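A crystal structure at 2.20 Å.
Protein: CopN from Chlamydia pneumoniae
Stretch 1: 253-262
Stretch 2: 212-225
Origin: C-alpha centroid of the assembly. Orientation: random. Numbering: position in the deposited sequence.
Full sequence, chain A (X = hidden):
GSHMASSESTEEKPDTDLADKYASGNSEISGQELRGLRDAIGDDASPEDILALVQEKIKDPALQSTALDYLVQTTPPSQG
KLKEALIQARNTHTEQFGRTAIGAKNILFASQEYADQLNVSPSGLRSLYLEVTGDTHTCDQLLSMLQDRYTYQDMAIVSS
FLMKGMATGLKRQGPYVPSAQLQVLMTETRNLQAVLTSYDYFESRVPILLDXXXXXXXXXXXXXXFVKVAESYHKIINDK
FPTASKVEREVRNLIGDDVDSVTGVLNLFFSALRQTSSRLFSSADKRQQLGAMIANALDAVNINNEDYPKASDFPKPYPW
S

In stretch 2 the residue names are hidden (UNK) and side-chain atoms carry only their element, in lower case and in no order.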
# COMPACT_ATOMS: atom_id res chain seq x y z
N ASN A 253 -1.58 26.69 -14.14
CA ASN A 253 -1.03 26.05 -15.33
C ASN A 253 -1.96 24.96 -15.84
O ASN A 253 -1.96 24.63 -17.03
CB ASN A 253 0.35 25.47 -15.05
CG ASN A 253 1.39 26.53 -14.77
OD1 ASN A 253 1.20 27.70 -15.11
ND2 ASN A 253 2.50 26.13 -14.16
N LEU A 254 -2.75 24.40 -14.93
CA LEU A 254 -3.63 23.28 -15.23
C LEU A 254 -4.95 23.71 -15.89
O LEU A 254 -5.37 23.12 -16.88
CB LEU A 254 -3.91 22.49 -13.96
CG LEU A 254 -4.72 21.20 -14.08
CD1 LEU A 254 -4.01 20.22 -15.00
CD2 LEU A 254 -4.95 20.58 -12.71
N ILE A 255 -5.59 24.73 -15.33
CA ILE A 255 -6.96 25.08 -15.73
C ILE A 255 -7.11 26.55 -16.15
O ILE A 255 -8.19 26.96 -16.59
CB ILE A 255 -7.96 24.76 -14.60
CG1 ILE A 255 -9.39 24.63 -15.14
CG2 ILE A 255 -7.87 25.82 -13.50
CD1 ILE A 255 -10.40 24.17 -14.12
N GLY A 256 -6.05 27.33 -16.04
CA GLY A 256 -6.12 28.73 -16.40
C GLY A 256 -6.32 29.66 -15.21
O GLY A 256 -6.12 29.26 -14.07
N ASP A 257 -6.71 30.90 -15.49
CA ASP A 257 -6.70 31.95 -14.48
C ASP A 257 -8.08 32.33 -13.93
O ASP A 257 -8.18 33.22 -13.09
CB ASP A 257 -6.02 33.20 -15.03
CG ASP A 257 -4.54 32.99 -15.28
OD1 ASP A 257 -3.90 32.28 -14.48
OD2 ASP A 257 -4.02 33.53 -16.28
N ASP A 258 -9.14 31.68 -14.41
CA ASP A 258 -10.48 31.97 -13.90
C ASP A 258 -10.57 31.58 -12.42
O ASP A 258 -10.22 30.46 -12.05
CB ASP A 258 -11.54 31.23 -14.71
CG ASP A 258 -12.95 31.50 -14.21
OD1 ASP A 258 -13.40 30.78 -13.29
OD2 ASP A 258 -13.60 32.43 -14.73
N VAL A 259 -11.03 32.51 -11.60
CA VAL A 259 -11.02 32.34 -10.15
C VAL A 259 -11.87 31.16 -9.67
O VAL A 259 -11.46 30.41 -8.78
CB VAL A 259 -11.47 33.63 -9.42
CG1 VAL A 259 -12.85 34.09 -9.90
CG2 VAL A 259 -11.43 33.46 -7.91
N ASP A 260 -13.04 30.97 -10.27
CA ASP A 260 -13.91 29.86 -9.91
C ASP A 260 -13.31 28.53 -10.35
O ASP A 260 -13.50 27.51 -9.70
CB ASP A 260 -15.30 30.04 -10.51
CG ASP A 260 -16.00 31.29 -10.01
OD1 ASP A 260 -16.43 31.30 -8.84
OD2 ASP A 260 -16.13 32.26 -10.79
N SER A 261 -12.60 28.56 -11.47
CA SER A 261 -11.93 27.37 -11.99
C SER A 261 -10.79 26.96 -11.08
O SER A 261 -10.66 25.79 -10.71
CB SER A 261 -11.42 27.62 -13.41
OG SER A 261 -12.49 27.89 -14.30
N VAL A 262 -9.94 27.92 -10.73
CA VAL A 262 -8.81 27.69 -9.85
C VAL A 262 -9.28 27.19 -8.48
O VAL A 262 -8.75 26.21 -7.95
CB VAL A 262 -7.96 28.96 -9.67
CG1 VAL A 262 -6.90 28.76 -8.59
CG2 VAL A 262 -7.32 29.35 -10.99
N UNK A 212 -20.07 21.67 -13.78
CA UNK A 212 -20.42 22.78 -12.89
C UNK A 212 -19.94 24.11 -13.46
O UNK A 212 -20.69 25.09 -13.49
o UNK A 212 -20.16 23.63 -10.63
c UNK A 212 -19.83 22.56 -11.50
N UNK A 213 -18.69 24.14 -13.92
CA UNK A 213 -18.11 25.35 -14.49
C UNK A 213 -18.81 25.74 -15.79
O UNK A 213 -19.00 26.92 -16.08
c UNK A 213 -15.77 25.07 -13.45
c UNK A 213 -15.74 26.41 -12.73
c UNK A 213 -14.37 24.58 -13.75
c UNK A 213 -16.61 25.17 -14.72
N UNK A 214 -19.19 24.73 -16.58
CA UNK A 214 -19.90 24.98 -17.83
C UNK A 214 -21.28 25.56 -17.55
O UNK A 214 -21.76 26.43 -18.28
c UNK A 214 -20.66 23.88 -20.01
n UNK A 214 -21.99 20.68 -21.53
c UNK A 214 -20.02 23.69 -18.64
c UNK A 214 -20.59 22.63 -20.86
c UNK A 214 -21.63 21.61 -20.43
N UNK A 215 -21.91 25.07 -16.49
CA UNK A 215 -23.26 25.50 -16.11
C UNK A 215 -23.34 26.99 -15.78
O UNK A 215 -24.41 27.59 -15.89
c UNK A 215 -23.75 24.67 -14.93
N UNK A 216 -22.22 27.58 -15.37
CA UNK A 216 -22.18 29.01 -15.09
C UNK A 216 -21.44 29.79 -16.17
O UNK A 216 -20.98 30.90 -15.94
c UNK A 216 -20.29 28.44 -13.44
c UNK A 216 -21.54 29.26 -13.72
o UNK A 216 -19.27 27.80 -11.39
o UNK A 216 -19.65 29.94 -11.70
c UNK A 216 -19.69 28.75 -12.08
N UNK A 217 -21.33 29.19 -17.35
CA UNK A 217 -20.78 29.86 -18.51
C UNK A 217 -19.27 30.05 -18.49
O UNK A 217 -18.74 30.87 -19.23
N UNK A 218 -18.59 29.29 -17.65
CA UNK A 218 -17.13 29.36 -17.57
C UNK A 218 -16.47 28.32 -18.48
O UNK A 218 -16.69 27.12 -18.32
c UNK A 218 -15.11 29.18 -16.09
c UNK A 218 -16.63 29.18 -16.13
c UNK A 218 -17.19 30.28 -15.24
c UNK A 218 -16.77 30.16 -13.79
N UNK A 219 -15.66 28.80 -19.42
CA UNK A 219 -14.97 27.92 -20.35
C UNK A 219 -13.69 27.36 -19.73
O UNK A 219 -12.92 28.09 -19.10
c UNK A 219 -13.67 27.95 -22.57
c UNK A 219 -14.64 28.67 -21.65
o UNK A 219 -15.00 25.98 -22.90
c UNK A 219 -14.34 26.88 -23.41
n UNK A 219 -14.16 26.97 -24.73
N UNK A 220 -13.46 26.07 -19.92
CA UNK A 220 -12.25 25.42 -19.41
C UNK A 220 -11.36 25.00 -20.57
O UNK A 220 -11.85 24.77 -21.68
c UNK A 220 -12.60 24.19 -18.54
o UNK A 220 -13.44 23.30 -19.28
c UNK A 220 -13.33 24.62 -17.28
N UNK A 221 -10.04 24.89 -20.33
CA UNK A 221 -9.10 24.50 -21.38
C UNK A 221 -9.39 23.11 -21.96
O UNK A 221 -9.71 22.19 -21.21
c UNK A 221 -7.93 25.46 -19.54
c UNK A 221 -9.34 25.25 -19.08
c UNK A 221 -7.74 24.52 -20.67
N UNK A 222 -9.27 22.99 -23.28
CA UNK A 222 -9.57 21.74 -23.97
C UNK A 222 -8.54 20.66 -23.64
O UNK A 222 -8.84 19.47 -23.72
o UNK A 222 -8.35 22.33 -25.99
c UNK A 222 -9.62 21.97 -25.48
N UNK A 223 -7.33 21.08 -23.28
CA UNK A 223 -6.26 20.14 -22.97
C UNK A 223 -6.34 19.60 -21.54
O UNK A 223 -5.42 18.95 -21.06
c UNK A 223 -4.70 22.08 -22.42
o UNK A 223 -3.76 22.84 -22.74
c UNK A 223 -4.89 20.79 -23.21
o UNK A 223 -5.48 22.34 -21.48
N UNK A 224 -7.45 19.90 -20.87
CA UNK A 224 -7.64 19.52 -19.47
C UNK A 224 -8.43 18.23 -19.33
O UNK A 224 -9.54 18.10 -19.85
c UNK A 224 -8.35 20.64 -18.71
c UNK A 224 -8.64 20.32 -17.24
c UNK A 224 -7.34 20.16 -16.47
c UNK A 224 -9.51 21.39 -16.62
N UNK A 225 -7.85 17.26 -18.62
CA UNK A 225 -8.53 16.00 -18.36
C UNK A 225 -8.12 15.43 -17.01
O UNK A 225 -7.21 15.95 -16.36
c UNK A 225 -6.77 14.85 -19.78
o UNK A 225 -5.99 14.40 -18.94
n UNK A 225 -6.38 15.23 -20.99
c UNK A 225 -8.25 14.99 -19.48
O HOH W 1 -11.59 27.87 -16.99

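Position 212, on a helix that begins earlier in the chain, carries one carbon followed by one oxygen and lies beyond reach of stretch 1; it is Ser212. Position 213 has four carbons forked at the second. One tip lies near Ile255, the other near Asp260, and both near Ser261. This is Leu213, whose CD1 is 4.0 Å from Ile255 CD1 and 3.8 Å from Ser261 OG.

At position 214 four carbons in a row end in nitrogen, far from stretch 1, which identifies Lys214. A single carbon at position 215 gives Ala215, also out of reach. Position 216 bears three carbons, the third carrying two oxygens, and approaches Asp260; the atoms fit Glu216. Its OE1 is 4.3 Å from Asp260 OD2, a proximity of like charges.

Position 217 has no side-chain atoms and a positive phi of 74°, as expected for Gly217. Position 218 has four carbons forked at the first, one arm two carbons long, its CA-to-CB bond pointing toward stretch 1 and its carbons touching Asp258, Asp260 and Ser261. This is Ile218: CD1 is 3.6 Å from Asp260 CB, and CG2 is 3.4 Å from Ser261 OG.

Position 219 shows three carbons, the third carrying one oxygen and one nitrogen, its CA-to-CB bond pointing away from stretch 1: Gln219. At position 220 the first carbon carries one oxygen and one carbon, the latter near Ile255; this is Thr220. Three carbons at position 221 close a ring onto the backbone N, against Ile255, defining Pro221. Its CD packs 3.2 Å from Ile255 O and 4.0 Å from Ile255 CG1, and it opens a type I turn ending at position 224.

Position 222, one carbon then one oxygen, is Ser222, out of reach. Position 223 has two carbons, the second carrying two oxygens, with no contact to stretch 1, and is Asp223. Position 224 has four carbons forked at the second, buried against Leu254 and Ile255: Leu224, with CD1 3.6 Å from Leu254 CD1 and CD2 3.6 Å from Ile255 CG1. Position 225, two carbons with one oxygen and one nitrogen on the second, has its CA-to-CB bond pointing away and is Asn225, an N-cap.

The contact is mainly apolar, with no direct hydrogen bond between the stretches. Ile255 meets Leu213, Pro221 and Leu224, while Ile218 packs over the helix start where Asp258 OD1 caps Ser261 N at 3.0 Å. One water links them, 2.5 Å from Gln219 O and 2.8 Å from Ser261 OG.

Stretch 2 212-225: SLKAEGIQTPSDLN
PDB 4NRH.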